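Local coordinates for protein TipC2 (Streptococcus intermedius B196, PDB 6DHX) that probably acts as an immunity protein (antitoxin) that recognises and neutralises an antibacterial toxin exported by a type VII secretion system, at residues A[109-121]-A[183-195]. Residues are numbered along the deposited sequence; the frame is centred on the assembly and turned at random.
Sequences KYTRQDRTLTKSV and YGQVTVKMQWEKW. With SO4 (sulfate ion), chain D.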
# COMPACT_ATOMS: atom_id res chain seq x y z
N LYS A 109 2.88 3.43 -4.11
CA LYS A 109 3.28 2.47 -5.13
C LYS A 109 4.80 2.50 -5.28
O LYS A 109 5.35 3.53 -5.64
CB LYS A 109 2.61 2.80 -6.46
CG LYS A 109 2.96 1.75 -7.54
CD LYS A 109 2.01 1.97 -8.73
CE LYS A 109 2.44 1.26 -10.01
NZ LYS A 109 1.56 1.56 -11.25
N TYR A 110 5.45 1.36 -5.05
CA TYR A 110 6.89 1.26 -5.22
C TYR A 110 7.18 0.56 -6.54
O TYR A 110 6.85 -0.63 -6.70
CB TYR A 110 7.51 0.50 -4.06
CG TYR A 110 8.97 0.22 -4.32
CD1 TYR A 110 9.92 1.24 -4.12
CD2 TYR A 110 9.40 -1.03 -4.76
CE1 TYR A 110 11.25 1.00 -4.35
CE2 TYR A 110 10.75 -1.30 -4.99
CZ TYR A 110 11.67 -0.26 -4.77
OH TYR A 110 13.02 -0.43 -4.97
N THR A 111 7.80 1.29 -7.48
CA THR A 111 8.08 0.77 -8.81
C THR A 111 9.51 0.24 -8.82
O THR A 111 10.44 0.94 -8.41
CB THR A 111 7.87 1.84 -9.90
OG1 THR A 111 8.28 3.16 -9.44
CG2 THR A 111 6.35 1.90 -10.22
N ARG A 112 9.65 -1.03 -9.19
CA ARG A 112 10.94 -1.72 -9.12
C ARG A 112 11.97 -1.12 -10.05
O ARG A 112 13.15 -1.04 -9.70
CB ARG A 112 10.75 -3.21 -9.48
CG ARG A 112 10.08 -3.97 -8.30
CD ARG A 112 11.15 -4.45 -7.32
NE ARG A 112 11.99 -5.52 -7.88
CZ ARG A 112 13.01 -6.07 -7.23
NH1 ARG A 112 13.34 -5.60 -6.01
NH2 ARG A 112 13.68 -7.11 -7.81
N GLN A 113 11.56 -0.74 -11.25
CA GLN A 113 12.56 -0.42 -12.27
C GLN A 113 13.27 0.91 -12.02
O GLN A 113 14.37 1.09 -12.57
CB GLN A 113 11.96 -0.42 -13.69
CG GLN A 113 11.41 -1.84 -14.10
CD GLN A 113 12.40 -2.96 -13.79
OE1 GLN A 113 13.53 -2.93 -14.22
NE2 GLN A 113 11.98 -3.92 -12.98
N ASP A 114 12.72 1.80 -11.19
CA ASP A 114 13.37 3.08 -10.90
C ASP A 114 13.50 3.27 -9.40
O ASP A 114 13.79 4.40 -8.93
CB ASP A 114 12.61 4.23 -11.56
CG ASP A 114 11.15 4.31 -11.10
OD1 ASP A 114 10.75 3.53 -10.21
OD2 ASP A 114 10.42 5.18 -11.63
N ARG A 115 13.30 2.19 -8.62
CA ARG A 115 13.39 2.19 -7.16
C ARG A 115 12.74 3.43 -6.57
O ARG A 115 13.35 4.20 -5.83
CB ARG A 115 14.87 2.08 -6.72
CG ARG A 115 15.45 0.67 -7.08
CD ARG A 115 16.83 0.38 -6.42
NE ARG A 115 17.60 -0.71 -7.13
CZ ARG A 115 17.40 -2.03 -7.00
NH1 ARG A 115 18.15 -2.89 -7.67
NH2 ARG A 115 16.44 -2.52 -6.20
N THR A 116 11.48 3.66 -6.94
CA THR A 116 10.80 4.90 -6.55
C THR A 116 9.52 4.54 -5.82
O THR A 116 8.76 3.69 -6.29
CB THR A 116 10.50 5.76 -7.79
OG1 THR A 116 11.74 6.21 -8.38
CG2 THR A 116 9.68 7.02 -7.38
N LEU A 117 9.29 5.17 -4.64
CA LEU A 117 8.03 5.08 -3.93
C LEU A 117 7.25 6.37 -4.21
O LEU A 117 7.71 7.45 -3.86
CB LEU A 117 8.29 4.97 -2.44
CG LEU A 117 7.03 4.96 -1.58
CD1 LEU A 117 6.28 3.60 -1.74
CD2 LEU A 117 7.41 5.17 -0.14
N THR A 118 6.07 6.23 -4.79
CA THR A 118 5.20 7.37 -5.13
C THR A 118 3.96 7.30 -4.25
O THR A 118 3.22 6.32 -4.28
CB THR A 118 4.84 7.33 -6.62
OG1 THR A 118 6.05 7.36 -7.40
CG2 THR A 118 3.97 8.53 -7.03
N LYS A 119 3.74 8.36 -3.44
CA LYS A 119 2.64 8.41 -2.49
C LYS A 119 1.61 9.34 -3.11
O LYS A 119 1.97 10.43 -3.58
CB LYS A 119 3.09 8.93 -1.12
CG LYS A 119 4.15 8.03 -0.46
CD LYS A 119 5.16 8.65 0.53
CE LYS A 119 4.55 9.17 1.78
NZ LYS A 119 5.65 9.64 2.70
N SER A 120 0.36 8.89 -3.20
CA SER A 120 -0.67 9.73 -3.81
C SER A 120 -1.98 9.55 -3.04
O SER A 120 -2.10 8.68 -2.15
CB SER A 120 -0.77 9.38 -5.31
OG SER A 120 -1.38 8.13 -5.49
N VAL A 121 -2.96 10.40 -3.35
CA VAL A 121 -4.23 10.47 -2.61
C VAL A 121 -5.38 10.42 -3.60
O VAL A 121 -5.40 11.16 -4.60
CB VAL A 121 -4.37 11.77 -1.80
CG1 VAL A 121 -5.49 11.61 -0.86
CG2 VAL A 121 -3.15 12.09 -1.06
N TYR A 183 14.30 3.48 5.33
CA TYR A 183 13.85 2.61 4.24
C TYR A 183 15.01 2.05 3.42
O TYR A 183 14.81 1.07 2.70
CB TYR A 183 12.96 3.38 3.27
CG TYR A 183 11.60 3.79 3.74
CD1 TYR A 183 11.04 3.28 4.92
CD2 TYR A 183 10.84 4.67 2.98
CE1 TYR A 183 9.77 3.64 5.32
CE2 TYR A 183 9.57 5.05 3.36
CZ TYR A 183 9.04 4.55 4.52
OH TYR A 183 7.77 4.96 4.87
N GLY A 184 16.17 2.71 3.44
CA GLY A 184 17.24 2.35 2.52
C GLY A 184 17.29 3.27 1.32
O GLY A 184 16.87 4.43 1.40
N GLN A 185 17.80 2.77 0.20
CA GLN A 185 18.07 3.57 -0.99
C GLN A 185 16.81 3.54 -1.85
O GLN A 185 16.56 2.56 -2.55
CB GLN A 185 19.27 3.00 -1.75
CG GLN A 185 20.60 3.44 -1.20
CD GLN A 185 21.78 3.00 -2.08
OE1 GLN A 185 21.80 1.88 -2.58
NE2 GLN A 185 22.76 3.89 -2.26
N VAL A 186 16.03 4.61 -1.79
CA VAL A 186 14.74 4.65 -2.50
C VAL A 186 14.40 6.11 -2.73
O VAL A 186 14.58 6.94 -1.85
CB VAL A 186 13.61 3.93 -1.72
CG1 VAL A 186 13.49 4.47 -0.30
CG2 VAL A 186 12.25 4.13 -2.44
N THR A 187 13.92 6.42 -3.93
CA THR A 187 13.48 7.78 -4.23
C THR A 187 12.03 7.90 -3.80
O THR A 187 11.20 7.07 -4.16
CB THR A 187 13.64 8.09 -5.72
OG1 THR A 187 15.05 8.09 -6.09
CG2 THR A 187 13.02 9.48 -6.03
N VAL A 188 11.71 8.90 -2.97
CA VAL A 188 10.34 9.02 -2.44
C VAL A 188 9.71 10.28 -3.02
O VAL A 188 10.28 11.38 -2.92
CB VAL A 188 10.31 9.02 -0.90
CG1 VAL A 188 8.86 9.26 -0.40
CG2 VAL A 188 10.79 7.71 -0.36
N LYS A 189 8.56 10.11 -3.67
CA LYS A 189 7.84 11.23 -4.28
C LYS A 189 6.46 11.30 -3.66
O LYS A 189 5.74 10.30 -3.63
CB LYS A 189 7.73 11.06 -5.79
CG LYS A 189 9.09 11.03 -6.47
CD LYS A 189 8.97 10.97 -7.98
CE LYS A 189 10.35 10.89 -8.63
NZ LYS A 189 10.27 10.69 -10.10
N MSE A 190 6.09 12.47 -3.15
CA MSE A 190 4.85 12.57 -2.40
C MSE A 190 3.98 13.61 -3.06
O MSE A 190 4.42 14.75 -3.23
CB MSE A 190 5.17 12.93 -0.96
CG MSE A 190 4.04 13.30 -0.05
SE MSE A 190 4.80 13.17 1.78
CE MSE A 190 6.38 12.36 1.33
N GLN A 191 2.78 13.19 -3.48
CA GLN A 191 1.89 14.09 -4.22
C GLN A 191 1.57 15.35 -3.42
O GLN A 191 1.47 16.45 -3.98
CB GLN A 191 0.60 13.35 -4.57
CG GLN A 191 -0.37 14.18 -5.44
CD GLN A 191 -1.70 13.47 -5.69
OE1 GLN A 191 -2.04 12.46 -5.04
NE2 GLN A 191 -2.49 14.03 -6.60
N TRP A 192 1.39 15.22 -2.11
CA TRP A 192 0.92 16.32 -1.29
C TRP A 192 2.06 17.15 -0.68
O TRP A 192 1.82 17.91 0.27
CB TRP A 192 0.01 15.78 -0.18
CG TRP A 192 0.65 14.80 0.78
CD1 TRP A 192 1.37 15.10 1.89
CD2 TRP A 192 0.57 13.37 0.72
NE1 TRP A 192 1.75 13.93 2.54
CE2 TRP A 192 1.27 12.86 1.84
CE3 TRP A 192 -0.03 12.47 -0.16
CZ2 TRP A 192 1.37 11.48 2.11
CZ3 TRP A 192 0.09 11.10 0.10
CH2 TRP A 192 0.78 10.62 1.22
N GLU A 193 3.28 17.04 -1.21
CA GLU A 193 4.44 17.64 -0.57
C GLU A 193 4.29 19.14 -0.41
O GLU A 193 4.76 19.71 0.58
CB GLU A 193 5.69 17.38 -1.38
CG GLU A 193 6.93 17.94 -0.74
CD GLU A 193 8.12 17.89 -1.65
OE1 GLU A 193 8.16 16.99 -2.52
OE2 GLU A 193 9.02 18.76 -1.52
N LYS A 194 3.63 19.79 -1.35
CA LYS A 194 3.51 21.24 -1.28
C LYS A 194 2.11 21.69 -0.86
O LYS A 194 1.85 22.89 -0.85
CB LYS A 194 3.94 21.85 -2.61
CG LYS A 194 5.37 21.48 -2.96
CD LYS A 194 6.02 22.38 -4.00
CE LYS A 194 5.69 21.95 -5.42
NZ LYS A 194 6.92 21.86 -6.26
N TRP A 195 1.23 20.77 -0.48
CA TRP A 195 -0.16 21.11 -0.10
C TRP A 195 -0.31 21.64 1.31
O TRP A 195 0.63 21.69 2.10
CB TRP A 195 -1.07 19.90 -0.24
CG TRP A 195 -1.19 19.34 -1.58
CD1 TRP A 195 -0.60 19.81 -2.72
CD2 TRP A 195 -1.97 18.22 -1.97
NE1 TRP A 195 -0.96 19.03 -3.79
CE2 TRP A 195 -1.81 18.05 -3.36
CE3 TRP A 195 -2.79 17.32 -1.27
CZ2 TRP A 195 -2.42 17.03 -4.07
CZ3 TRP A 195 -3.40 16.29 -1.98
CH2 TRP A 195 -3.21 16.16 -3.36
OXT TRP A 195 -1.42 22.02 1.71
S SO4 D . 12.84 -7.15 -11.29
O1 SO4 D . 12.02 -6.10 -10.72
O2 SO4 D . 14.16 -6.66 -11.59
O3 SO4 D . 12.16 -7.64 -12.48
O4 SO4 D . 13.02 -8.16 -10.32
O HOH W 1 15.66 5.83 -7.38
O HOH W 2 12.06 8.27 -10.09
O HOH W 3 -4.78 12.35 -6.86
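Lys-119 and Gln-191 meet where a short parallel strand pairing passes from backbone to side-chain bonding, a worked example of how a C-terminal strand is added to a sheet. Strands 116-121 and 187-190 run the same way, 14° apart, and Leu-117 and Lys-119 each give N-H and C=O across to the residues flanking Val-188 and Met-190. The N of Gln-191 closes this series on Lys-119 O at 2.9 Å. A type I turn from Met-190 to Glu-193 follows, and the Gln-191 side chain takes over: extended, with CG anti to the backbone N (chi1 -176°), it carries OE1 to the N of Val-121 at 2.8 Å, and water links NE2 to Val-121 O.

Lys-119 can be followed outward from the strand. Its CB lies 3.7 Å from CH2 of the Trp-192 indole; CD meets Val-188 CG1 at 3.9 Å, and the bend at chi3 (66°) beyond it turns CE to touch both the selenomethionine methyl of Met-190 and Trp-192 CZ2, roughly at right angles. CG of Met-190 in turn sits over the centre of one indole face, while Val-121 CG2 meets the benzo part obliquely, 3.3 Å from Trp-192 CE3. On the other side of the sheet, Thr-116 CG2 rests against the aliphatic chain of Lys-189, whose NZ shares a water with Thr-116 OG1.

Residues 116-119 lie between antiparallel strand 102-111 and parallel strand 187-190; strand 116-127 also pairs antiparallel with 130-134. Helix 151-173 packs against the Leu-117 and Trp-192 face, with Asp-155 accepting the indole N-H.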